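Local structure of myosin-2 (Saccharomyces cerevisiae, 6IXO) at residues 392-397 and 410-415; 18-23 and 63-68; 69-74 and 141-146; 30-35 and 79-84. The protein transports organelles and other cargo along actin cables, binding receptor proteins on the cargo through its globular tail, the part of the motor that this chain represents. One frame throughout, in Å; residues are numbered along the deposited sequence.

In the fold
All four contacts lie on the same side of the chain's centre, in one end of the elongated, all-helical tail domain. Contact 2 is central to the group: its centre is about 12 Å from that of contact 3, 15 Å from contact 1 and 16 Å from contact 4. It touches contact 1 where Q415 OE1 probably hydrogen-bonds R67 NH1 (2.8 Å), and contact 3 where M65 SD packs on S74 CA (3.6 Å). Contact 4 touches none of the others but shares helix 20-32 with contact 2 and helix 71-90 with contact 3. Contacts 1 and 3 are farthest apart, about 22 Å between centres. The structure is the apo form of the cargo-binding domain.

Contact 1: 392-397 and 410-415; sequences VEAYIP and DLVAQQ
A394, in an extended loop, comes broadside to helix 403-415 at A413, with 5.5 Å between A394 CA and A413 CA, an approach that the lack of bulk on both residues allows. Both CA-CB bonds point across the gap, and the two methyl groups touch, A394 CB lying 4.0 Å from A413 CB. V412 adds a second, looser touch: with its CG1 anti to the backbone N (chi1 166°), that methyl is brought to 4.3 Å from A394 CB. One alanine methyl of the loop thus touches apolar groups of two consecutive residues of the helix. I396 also points toward the helix, but it stays beyond contact distance of segment 410-415 and packs instead on K406 and V409, earlier in the same helix. Y395, between A394 and I396, points away and makes a cation-pi interaction with R49. The contact rests on apolar touches alone. Helix 53-67 completes the setting, supplying I60 beside A394 and I57 beside I396; helix 6-18 packs on 403-415 through L411, Q414 and Q415, with Q415 NE2 hydrogen-bonded to N10 OD1. The final helix of the chain is thereby held between its own preceding loop and helices from the beginning of the domain.

Contact 2: 18-23 and 63-68; sequences EDTEIL and SEMWRF
A single methyl group, CE of M65, makes every touch between these two helical segments. It meets L23 tip to tip, M65 CE lying 3.9 Å from L23 CD2, and comes more loosely to T20, whose CG2 is 4.3 Å from M65 CE. The reach comes from an extended thioether: beyond CG the chain runs straight, chi2 and chi3 both 176°, so the methyl is carried far from its own helix. L23 answers with CG anti to the backbone N (chi1 -172°), which directs its branched end toward M65. In the all-helical tail domain this joins helix 53-67 to the start of helix 20-32, where D19, the N-cap residue and centre of an inverse gamma turn, separates it from helix 6-18. The buried methionine is enclosed by S74 and F77 of helix 71-90, while T405 and I408 of helix 403-415 pack on L23. Elsewhere on helix 53-67, E64 and R67 form a salt bridge one turn apart. There R67 NH1 approaches the syn lone pair of E64 OE1 at 2.9 Å, the acceptor 14° out of the guanidinium plane. F68 places CZ over the centre of one face of that guanidinium, 4.0 Å above the plane.

Contact 3: 69-74 and 141-146; sequences GLTKQS and VSLVTE
L143 reaches across to helix 71-90 with one methyl, CD2, which has a closer inner neighbour and a looser outer one. On the inner side L143 CD2 is 4.1 Å from S74 OG, and S74 is buried, with L62, M65 and W66 of helix 53-67 around it; W66 packs on L143 as well. On the outer side the fit relaxes: T71 CG2 stands 4.4 Å from L143 CD2, T71 is partly exposed, and K72 beyond it points away from the facing helix. Helix 71-90 begins just after a tight reversal of the chain. G69, with its positive phi of 64°, is the C-prime residue of a Schellman motif ending helix 53-67, in which L70 N bonds back to M65 O and G69 N to W66 O; L70 then serves as N-cap of the new helix. The S74 hydroxyl lies between its backbone N and carbonyl carbon (chi1 67°), a rotation that turns it back along its own helix. There S74 OG comes to 2.5 Å from T71 O, a distance too short to be taken without reserve. Replacing S74 by an alanine removes the oxygen beside L143 CD2 and would probably leave a small gap there, and with it cost the possible link to T71 O. If the serine hydroxyl is engaged by T71 O, as the short distance suggests, its oxygen could sit against a hydrocarbon branch in a buried place; either way, what holds L143 here is van der Waals contact rather than polar pairing.

Contact 4: 30-35 and 79-84; sequences GLLKGF and AQVLTT
T84, which faces L32 across the contact, sends two donors to a single backbone acceptor: Q80 O receives T84 N at 2.9 Å and T84 OG1 at 2.8 Å, from opposite faces of its carbonyl plane. The hydroxyl is tilted 31° from that plane. With OG1 committed to its own helix, chi1 of -62° sets CG2 anti to the backbone N, and this methyl is the part offered to the end of helix 20-32 and the turn that follows. It lies against both the root and one branch of L32, T84 CG2 being 3.7 Å from L32 CB and 3.8 Å from L32 CD1. K33 crosses the threonine at about a right angle, its CG 3.9 Å from T84 CG2, while its amine goes elsewhere, to a salt bridge with E29. L32 CD1 reaches back along helix 71-90 to V81, 4.1 Å from V81 CA. A serine in place of T84 would keep the hydroxyl, but the missing methyl would probably open a gap beside L32 and K33. The segment 30-35 is where helix 20-32 gives out: a pi-type turn at 30-32 is followed by a type I beta turn from L32 to F35, closed by F35 N on L32 O. Helix 97-124 flanks this end, W104 touching L32 and also meeting F35 edge-to-face. The chemistry implies a division of labour within T84: its polar half is satisfied inside its own helix, so a buried polar residue can present a purely hydrocarbon surface to the leucine and to the aliphatic part of the lysine.

Contact 1: 392-397 and 410-415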
# COMPACT_ATOMS: atom_id res chain seq x y z
N VAL A 392 -4.43 -26.61 -6.78
CA VAL A 392 -5.67 -26.59 -6.01
C VAL A 392 -6.90 -26.92 -6.87
O VAL A 392 -7.00 -26.46 -8.01
CB VAL A 392 -5.90 -25.22 -5.32
CG1 VAL A 392 -7.15 -25.25 -4.44
CG2 VAL A 392 -4.70 -24.83 -4.48
N GLU A 393 -7.80 -27.73 -6.32
CA GLU A 393 -9.08 -28.05 -6.94
C GLU A 393 -9.73 -26.86 -7.67
O GLU A 393 -9.67 -25.71 -7.21
CB GLU A 393 -10.07 -28.58 -5.89
CG GLU A 393 -11.37 -29.11 -6.49
CD GLU A 393 -12.53 -29.13 -5.50
OE1 GLU A 393 -13.22 -28.09 -5.38
OE2 GLU A 393 -12.76 -30.19 -4.87
N ALA A 394 -10.32 -27.16 -8.82
CA ALA A 394 -11.03 -26.18 -9.64
C ALA A 394 -12.26 -25.65 -8.91
O ALA A 394 -13.20 -26.40 -8.67
CB ALA A 394 -11.43 -26.81 -10.98
N TYR A 395 -12.25 -24.36 -8.58
CA TYR A 395 -13.35 -23.74 -7.83
C TYR A 395 -13.77 -22.38 -8.37
O TYR A 395 -12.93 -21.56 -8.71
CB TYR A 395 -12.96 -23.58 -6.36
CG TYR A 395 -13.85 -22.62 -5.58
CD1 TYR A 395 -15.18 -22.93 -5.30
CD2 TYR A 395 -13.34 -21.44 -5.07
CE1 TYR A 395 -15.99 -22.06 -4.55
CE2 TYR A 395 -14.13 -20.58 -4.32
CZ TYR A 395 -15.46 -20.89 -4.07
OH TYR A 395 -16.23 -20.01 -3.33
N ILE A 396 -15.08 -22.15 -8.43
CA ILE A 396 -15.62 -20.86 -8.85
C ILE A 396 -16.86 -20.54 -8.01
O ILE A 396 -17.79 -21.33 -7.99
CB ILE A 396 -15.95 -20.84 -10.38
CG1 ILE A 396 -16.99 -19.79 -10.70
CG2 ILE A 396 -16.48 -22.19 -10.89
CD1 ILE A 396 -17.30 -19.76 -12.19
N PRO A 397 -16.87 -19.39 -7.31
CA PRO A 397 -17.93 -19.04 -6.34
C PRO A 397 -19.36 -19.05 -6.88
O PRO A 397 -19.57 -19.20 -8.07
CB PRO A 397 -17.55 -17.62 -5.91
CG PRO A 397 -16.07 -17.56 -6.10
CD PRO A 397 -15.79 -18.38 -7.32
N ASP A 410 -15.96 -26.65 -14.41
CA ASP A 410 -16.61 -27.93 -14.11
C ASP A 410 -16.01 -29.09 -14.92
O ASP A 410 -15.91 -30.22 -14.43
CB ASP A 410 -18.12 -27.87 -14.36
CG ASP A 410 -18.85 -26.88 -13.43
OD1 ASP A 410 -18.24 -26.39 -12.45
OD2 ASP A 410 -20.04 -26.59 -13.69
N LEU A 411 -15.66 -28.82 -16.17
CA LEU A 411 -15.16 -29.88 -17.04
C LEU A 411 -13.74 -30.24 -16.60
O LEU A 411 -13.40 -31.40 -16.50
CB LEU A 411 -15.18 -29.46 -18.50
CG LEU A 411 -16.55 -29.44 -19.18
CD1 LEU A 411 -16.44 -28.70 -20.48
CD2 LEU A 411 -17.09 -30.86 -19.38
N VAL A 412 -12.93 -29.23 -16.31
CA VAL A 412 -11.60 -29.48 -15.77
C VAL A 412 -11.70 -30.33 -14.51
O VAL A 412 -11.01 -31.34 -14.36
CB VAL A 412 -10.86 -28.19 -15.45
CG1 VAL A 412 -9.66 -28.49 -14.58
CG2 VAL A 412 -10.45 -27.48 -16.73
N ALA A 413 -12.60 -29.91 -13.62
CA ALA A 413 -12.82 -30.63 -12.37
C ALA A 413 -13.21 -32.10 -12.60
O ALA A 413 -12.84 -32.96 -11.82
CB ALA A 413 -13.88 -29.91 -11.54
N GLN A 414 -13.96 -32.38 -13.67
CA GLN A 414 -14.36 -33.77 -13.96
C GLN A 414 -13.18 -34.64 -14.38
O GLN A 414 -13.17 -35.84 -14.12
CB GLN A 414 -15.42 -33.82 -15.06
CG GLN A 414 -16.77 -33.27 -14.64
CD GLN A 414 -17.80 -33.34 -15.76
OE1 GLN A 414 -17.73 -34.22 -16.62
NE2 GLN A 414 -18.76 -32.42 -15.73
N GLN A 415 -12.19 -34.04 -15.03
CA GLN A 415 -11.03 -34.79 -15.49
C GLN A 415 -10.14 -35.24 -14.35
O GLN A 415 -9.26 -36.08 -14.53
CB GLN A 415 -10.22 -33.96 -16.46
CG GLN A 415 -11.02 -33.56 -17.66
CD GLN A 415 -10.16 -33.03 -18.77
OE1 GLN A 415 -9.48 -32.01 -18.61
NE2 GLN A 415 -10.16 -33.73 -19.91

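Contact 2: 18-23 and 63-68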
# COMPACT_ATOMS: atom_id res chain seq x y z
N GLU A 18 -11.62 -21.87 -27.41
CA GLU A 18 -11.31 -21.18 -28.67
C GLU A 18 -12.28 -20.01 -28.91
O GLU A 18 -11.99 -19.10 -29.69
CB GLU A 18 -11.33 -22.16 -29.86
CG GLU A 18 -12.58 -22.16 -30.74
CD GLU A 18 -12.57 -23.33 -31.77
OE1 GLU A 18 -13.65 -23.84 -32.14
OE2 GLU A 18 -11.47 -23.75 -32.20
N ASP A 19 -13.43 -20.02 -28.24
CA ASP A 19 -14.41 -18.96 -28.42
C ASP A 19 -14.08 -17.77 -27.51
O ASP A 19 -14.84 -17.45 -26.58
CB ASP A 19 -15.82 -19.48 -28.13
CG ASP A 19 -16.91 -18.51 -28.59
OD1 ASP A 19 -16.58 -17.37 -28.97
OD2 ASP A 19 -18.10 -18.90 -28.56
N THR A 20 -12.95 -17.13 -27.77
CA THR A 20 -12.51 -16.03 -26.90
C THR A 20 -13.45 -14.83 -26.87
O THR A 20 -13.44 -14.08 -25.91
CB THR A 20 -11.10 -15.50 -27.27
OG1 THR A 20 -11.02 -15.32 -28.69
CG2 THR A 20 -10.03 -16.47 -26.82
N GLU A 21 -14.23 -14.61 -27.92
CA GLU A 21 -15.20 -13.50 -27.90
C GLU A 21 -16.10 -13.57 -26.68
O GLU A 21 -16.22 -12.62 -25.92
CB GLU A 21 -16.08 -13.49 -29.13
CG GLU A 21 -15.52 -12.84 -30.37
CD GLU A 21 -16.55 -12.80 -31.49
OE1 GLU A 21 -17.52 -12.01 -31.35
OE2 GLU A 21 -16.42 -13.56 -32.48
N ILE A 22 -16.76 -14.71 -26.51
CA ILE A 22 -17.64 -14.91 -25.37
C ILE A 22 -16.81 -15.00 -24.09
O ILE A 22 -17.12 -14.34 -23.10
CB ILE A 22 -18.49 -16.18 -25.53
CG1 ILE A 22 -19.60 -15.92 -26.55
CG2 ILE A 22 -19.06 -16.61 -24.19
CD1 ILE A 22 -20.56 -17.08 -26.70
N LEU A 23 -15.74 -15.79 -24.12
CA LEU A 23 -14.96 -15.94 -22.89
C LEU A 23 -14.29 -14.65 -22.39
O LEU A 23 -14.27 -14.40 -21.18
CB LEU A 23 -13.90 -17.01 -23.09
CG LEU A 23 -13.11 -17.45 -21.86
CD1 LEU A 23 -14.04 -17.79 -20.72
CD2 LEU A 23 -12.25 -18.70 -22.23
N SER A 63 -4.08 -22.22 -18.20
CA SER A 63 -3.37 -23.46 -18.36
C SER A 63 -4.09 -24.40 -19.32
O SER A 63 -3.43 -25.17 -20.04
CB SER A 63 -3.14 -24.12 -17.01
OG SER A 63 -4.35 -24.35 -16.33
N GLU A 64 -5.43 -24.36 -19.37
CA GLU A 64 -6.13 -25.24 -20.30
C GLU A 64 -5.85 -24.78 -21.72
O GLU A 64 -5.65 -25.61 -22.63
CB GLU A 64 -7.64 -25.28 -20.05
CG GLU A 64 -8.04 -26.09 -18.87
CD GLU A 64 -7.57 -27.52 -18.99
OE1 GLU A 64 -7.86 -28.16 -20.02
OE2 GLU A 64 -6.90 -28.00 -18.06
N MET A 65 -5.81 -23.46 -21.92
CA MET A 65 -5.46 -22.93 -23.23
C MET A 65 -4.07 -23.42 -23.66
O MET A 65 -3.88 -23.87 -24.81
CB MET A 65 -5.51 -21.41 -23.23
CG MET A 65 -6.91 -20.86 -23.28
SD MET A 65 -6.82 -19.06 -23.16
CE MET A 65 -8.54 -18.63 -23.37
N TRP A 66 -3.10 -23.35 -22.75
CA TRP A 66 -1.77 -23.86 -23.08
C TRP A 66 -1.78 -25.35 -23.37
O TRP A 66 -1.19 -25.78 -24.36
CB TRP A 66 -0.78 -23.57 -21.96
CG TRP A 66 -0.46 -22.15 -21.87
CD1 TRP A 66 -0.67 -21.19 -22.83
CD2 TRP A 66 0.11 -21.48 -20.75
NE1 TRP A 66 -0.25 -19.98 -22.37
CE2 TRP A 66 0.24 -20.12 -21.10
CE3 TRP A 66 0.55 -21.91 -19.50
CZ2 TRP A 66 0.78 -19.19 -20.24
CZ3 TRP A 66 1.07 -20.97 -18.62
CH2 TRP A 66 1.19 -19.62 -19.00
N ARG A 67 -2.44 -26.12 -22.52
CA ARG A 67 -2.55 -27.56 -22.70
C ARG A 67 -3.07 -27.94 -24.09
O ARG A 67 -2.66 -28.95 -24.68
CB ARG A 67 -3.46 -28.14 -21.62
CG ARG A 67 -3.83 -29.59 -21.81
CD ARG A 67 -5.06 -29.90 -21.01
NE ARG A 67 -5.48 -31.26 -21.28
CZ ARG A 67 -6.66 -31.76 -20.93
NH1 ARG A 67 -7.54 -31.00 -20.29
NH2 ARG A 67 -6.94 -33.03 -21.23
N PHE A 68 -3.99 -27.15 -24.61
CA PHE A 68 -4.56 -27.44 -25.92
C PHE A 68 -3.80 -26.69 -27.01
O PHE A 68 -4.20 -26.70 -28.15
CB PHE A 68 -6.05 -27.06 -25.96
CG PHE A 68 -6.94 -28.07 -25.30
CD1 PHE A 68 -7.26 -29.26 -25.93
CD2 PHE A 68 -7.48 -27.82 -24.04
CE1 PHE A 68 -8.08 -30.20 -25.33
CE2 PHE A 68 -8.31 -28.77 -23.42
CZ PHE A 68 -8.61 -29.95 -24.08

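Contact 3: 69-74 and 141-146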
# COMPACT_ATOMS: atom_id res chain seq x y z
N GLY A 69 -2.69 -26.05 -26.64
CA GLY A 69 -1.90 -25.29 -27.59
C GLY A 69 -2.62 -24.09 -28.19
O GLY A 69 -2.32 -23.66 -29.30
N LEU A 70 -3.59 -23.54 -27.46
CA LEU A 70 -4.27 -22.34 -27.94
C LEU A 70 -3.46 -21.13 -27.49
O LEU A 70 -3.93 -20.28 -26.72
CB LEU A 70 -5.69 -22.27 -27.41
CG LEU A 70 -6.62 -23.40 -27.86
CD1 LEU A 70 -7.93 -23.29 -27.11
CD2 LEU A 70 -6.86 -23.32 -29.36
N THR A 71 -2.22 -21.08 -27.97
CA THR A 71 -1.26 -20.08 -27.51
C THR A 71 -1.69 -18.68 -27.97
O THR A 71 -1.57 -17.73 -27.21
CB THR A 71 0.17 -20.45 -27.99
OG1 THR A 71 0.10 -20.92 -29.34
CG2 THR A 71 0.73 -21.59 -27.14
N LYS A 72 -2.24 -18.57 -29.17
CA LYS A 72 -2.80 -17.30 -29.65
C LYS A 72 -4.02 -16.84 -28.85
O LYS A 72 -4.18 -15.65 -28.59
CB LYS A 72 -3.18 -17.43 -31.13
CG LYS A 72 -3.97 -16.26 -31.71
CD LYS A 72 -4.29 -16.54 -33.19
CE LYS A 72 -4.89 -15.33 -33.90
NZ LYS A 72 -5.00 -15.54 -35.37
N GLN A 73 -4.89 -17.78 -28.48
CA GLN A 73 -6.05 -17.44 -27.67
C GLN A 73 -5.58 -16.94 -26.30
O GLN A 73 -6.19 -16.04 -25.73
CB GLN A 73 -7.01 -18.62 -27.49
CG GLN A 73 -7.89 -18.96 -28.70
CD GLN A 73 -7.14 -19.63 -29.83
OE1 GLN A 73 -5.97 -20.04 -29.70
NE2 GLN A 73 -7.82 -19.78 -30.97
N SER A 74 -4.50 -17.54 -25.78
CA SER A 74 -4.01 -17.16 -24.46
C SER A 74 -3.44 -15.76 -24.49
O SER A 74 -3.61 -14.98 -23.55
CB SER A 74 -2.97 -18.15 -23.96
OG SER A 74 -1.79 -18.09 -24.74
N VAL A 141 8.22 -20.89 -24.69
CA VAL A 141 9.04 -20.44 -23.56
C VAL A 141 9.13 -18.93 -23.58
O VAL A 141 9.09 -18.26 -22.52
CB VAL A 141 10.45 -21.07 -23.62
CG1 VAL A 141 11.34 -20.52 -22.49
CG2 VAL A 141 10.33 -22.54 -23.49
N SER A 142 9.23 -18.38 -24.78
CA SER A 142 9.38 -16.95 -24.99
C SER A 142 8.11 -16.20 -24.58
O SER A 142 8.16 -15.14 -23.95
CB SER A 142 9.73 -16.68 -26.46
OG SER A 142 9.97 -15.30 -26.67
N LEU A 143 6.96 -16.79 -24.90
CA LEU A 143 5.67 -16.25 -24.48
C LEU A 143 5.50 -16.22 -22.96
O LEU A 143 5.04 -15.23 -22.39
CB LEU A 143 4.54 -17.08 -25.11
CG LEU A 143 3.12 -16.99 -24.51
CD1 LEU A 143 2.43 -15.72 -24.94
CD2 LEU A 143 2.28 -18.19 -24.90
N VAL A 144 5.84 -17.32 -22.30
CA VAL A 144 5.63 -17.39 -20.86
C VAL A 144 6.62 -16.47 -20.17
O VAL A 144 6.31 -15.85 -19.15
CB VAL A 144 5.79 -18.85 -20.34
CG1 VAL A 144 5.61 -18.90 -18.81
CG2 VAL A 144 4.78 -19.74 -21.03
N THR A 145 7.83 -16.37 -20.73
CA THR A 145 8.81 -15.47 -20.15
C THR A 145 8.32 -14.02 -20.21
O THR A 145 8.46 -13.29 -19.24
CB THR A 145 10.14 -15.59 -20.86
OG1 THR A 145 10.58 -16.95 -20.77
CG2 THR A 145 11.18 -14.67 -20.21
N GLU A 146 7.74 -13.61 -21.34
CA GLU A 146 7.18 -12.26 -21.48
C GLU A 146 6.01 -12.07 -20.55
O GLU A 146 5.80 -10.97 -20.01
CB GLU A 146 6.72 -11.99 -22.91
CG GLU A 146 7.84 -11.90 -23.91
CD GLU A 146 7.33 -11.63 -25.31
OE1 GLU A 146 6.11 -11.33 -25.45
OE2 GLU A 146 8.13 -11.72 -26.27

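Contact 4: 30-35 and 79-84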
# COMPACT_ATOMS: atom_id res chain seq x y z
N GLY A 30 -17.45 -9.77 -16.16
CA GLY A 30 -18.07 -10.48 -15.04
C GLY A 30 -17.11 -10.75 -13.89
O GLY A 30 -17.38 -10.44 -12.74
N LEU A 31 -15.97 -11.35 -14.19
CA LEU A 31 -15.08 -11.79 -13.12
C LEU A 31 -14.22 -10.64 -12.61
O LEU A 31 -14.07 -10.43 -11.40
CB LEU A 31 -14.16 -12.92 -13.62
CG LEU A 31 -13.19 -13.45 -12.56
CD1 LEU A 31 -13.94 -14.15 -11.45
CD2 LEU A 31 -12.18 -14.38 -13.21
N LEU A 32 -13.64 -9.89 -13.54
CA LEU A 32 -12.68 -8.89 -13.11
C LEU A 32 -13.38 -7.58 -12.69
O LEU A 32 -13.27 -7.16 -11.54
CB LEU A 32 -11.65 -8.63 -14.19
CG LEU A 32 -10.87 -9.88 -14.63
CD1 LEU A 32 -9.93 -9.48 -15.75
CD2 LEU A 32 -10.08 -10.51 -13.46
N LYS A 33 -14.10 -6.92 -13.60
CA LYS A 33 -14.75 -5.65 -13.22
C LYS A 33 -15.82 -5.91 -12.17
O LYS A 33 -16.16 -5.03 -11.39
CB LYS A 33 -15.36 -4.94 -14.43
CG LYS A 33 -14.34 -4.47 -15.45
CD LYS A 33 -15.01 -3.64 -16.53
CE LYS A 33 -14.08 -3.43 -17.72
NZ LYS A 33 -14.70 -2.57 -18.76
N GLY A 34 -16.33 -7.14 -12.13
CA GLY A 34 -17.42 -7.48 -11.23
C GLY A 34 -16.96 -8.09 -9.91
O GLY A 34 -17.77 -8.67 -9.18
N PHE A 35 -15.67 -8.01 -9.61
CA PHE A 35 -15.13 -8.59 -8.38
C PHE A 35 -15.89 -8.12 -7.11
O PHE A 35 -16.38 -6.98 -7.04
CB PHE A 35 -13.64 -8.25 -8.23
CG PHE A 35 -13.38 -6.83 -7.71
CD1 PHE A 35 -13.46 -5.72 -8.56
CD2 PHE A 35 -13.03 -6.63 -6.38
CE1 PHE A 35 -13.21 -4.41 -8.07
CE2 PHE A 35 -12.77 -5.31 -5.88
CZ PHE A 35 -12.87 -4.21 -6.74
N ALA A 79 -3.76 -10.28 -22.61
CA ALA A 79 -3.71 -8.84 -22.84
C ALA A 79 -4.96 -8.17 -22.27
O ALA A 79 -4.87 -7.10 -21.67
CB ALA A 79 -3.59 -8.54 -24.31
N GLN A 80 -6.12 -8.79 -22.45
CA GLN A 80 -7.35 -8.30 -21.85
C GLN A 80 -7.32 -8.32 -20.33
O GLN A 80 -7.77 -7.36 -19.67
CB GLN A 80 -8.54 -9.12 -22.33
CG GLN A 80 -8.91 -8.86 -23.76
CD GLN A 80 -10.08 -7.92 -23.88
OE1 GLN A 80 -10.15 -6.91 -23.17
NE2 GLN A 80 -11.02 -8.26 -24.75
N VAL A 81 -6.82 -9.42 -19.77
CA VAL A 81 -6.73 -9.56 -18.32
C VAL A 81 -5.81 -8.47 -17.75
O VAL A 81 -6.16 -7.78 -16.79
CB VAL A 81 -6.23 -10.97 -17.90
CG1 VAL A 81 -5.73 -10.95 -16.46
CG2 VAL A 81 -7.36 -11.96 -18.04
N LEU A 82 -4.64 -8.28 -18.36
CA LEU A 82 -3.68 -7.30 -17.81
C LEU A 82 -4.27 -5.87 -17.81
O LEU A 82 -4.20 -5.14 -16.79
CB LEU A 82 -2.38 -7.35 -18.62
CG LEU A 82 -1.58 -8.64 -18.47
CD1 LEU A 82 -0.65 -8.86 -19.65
CD2 LEU A 82 -0.79 -8.61 -17.20
N THR A 83 -4.84 -5.50 -18.95
CA THR A 83 -5.43 -4.18 -19.14
C THR A 83 -6.54 -3.96 -18.14
O THR A 83 -6.63 -2.89 -17.52
CB THR A 83 -6.02 -4.00 -20.57
OG1 THR A 83 -4.98 -4.17 -21.53
CG2 THR A 83 -6.62 -2.59 -20.72
N THR A 84 -7.40 -4.96 -18.00
CA THR A 84 -8.60 -4.80 -17.18
C THR A 84 -8.24 -4.67 -15.71
O THR A 84 -8.78 -3.81 -14.99
CB THR A 84 -9.60 -5.98 -17.40
OG1 THR A 84 -10.03 -5.98 -18.77
CG2 THR A 84 -10.83 -5.83 -16.48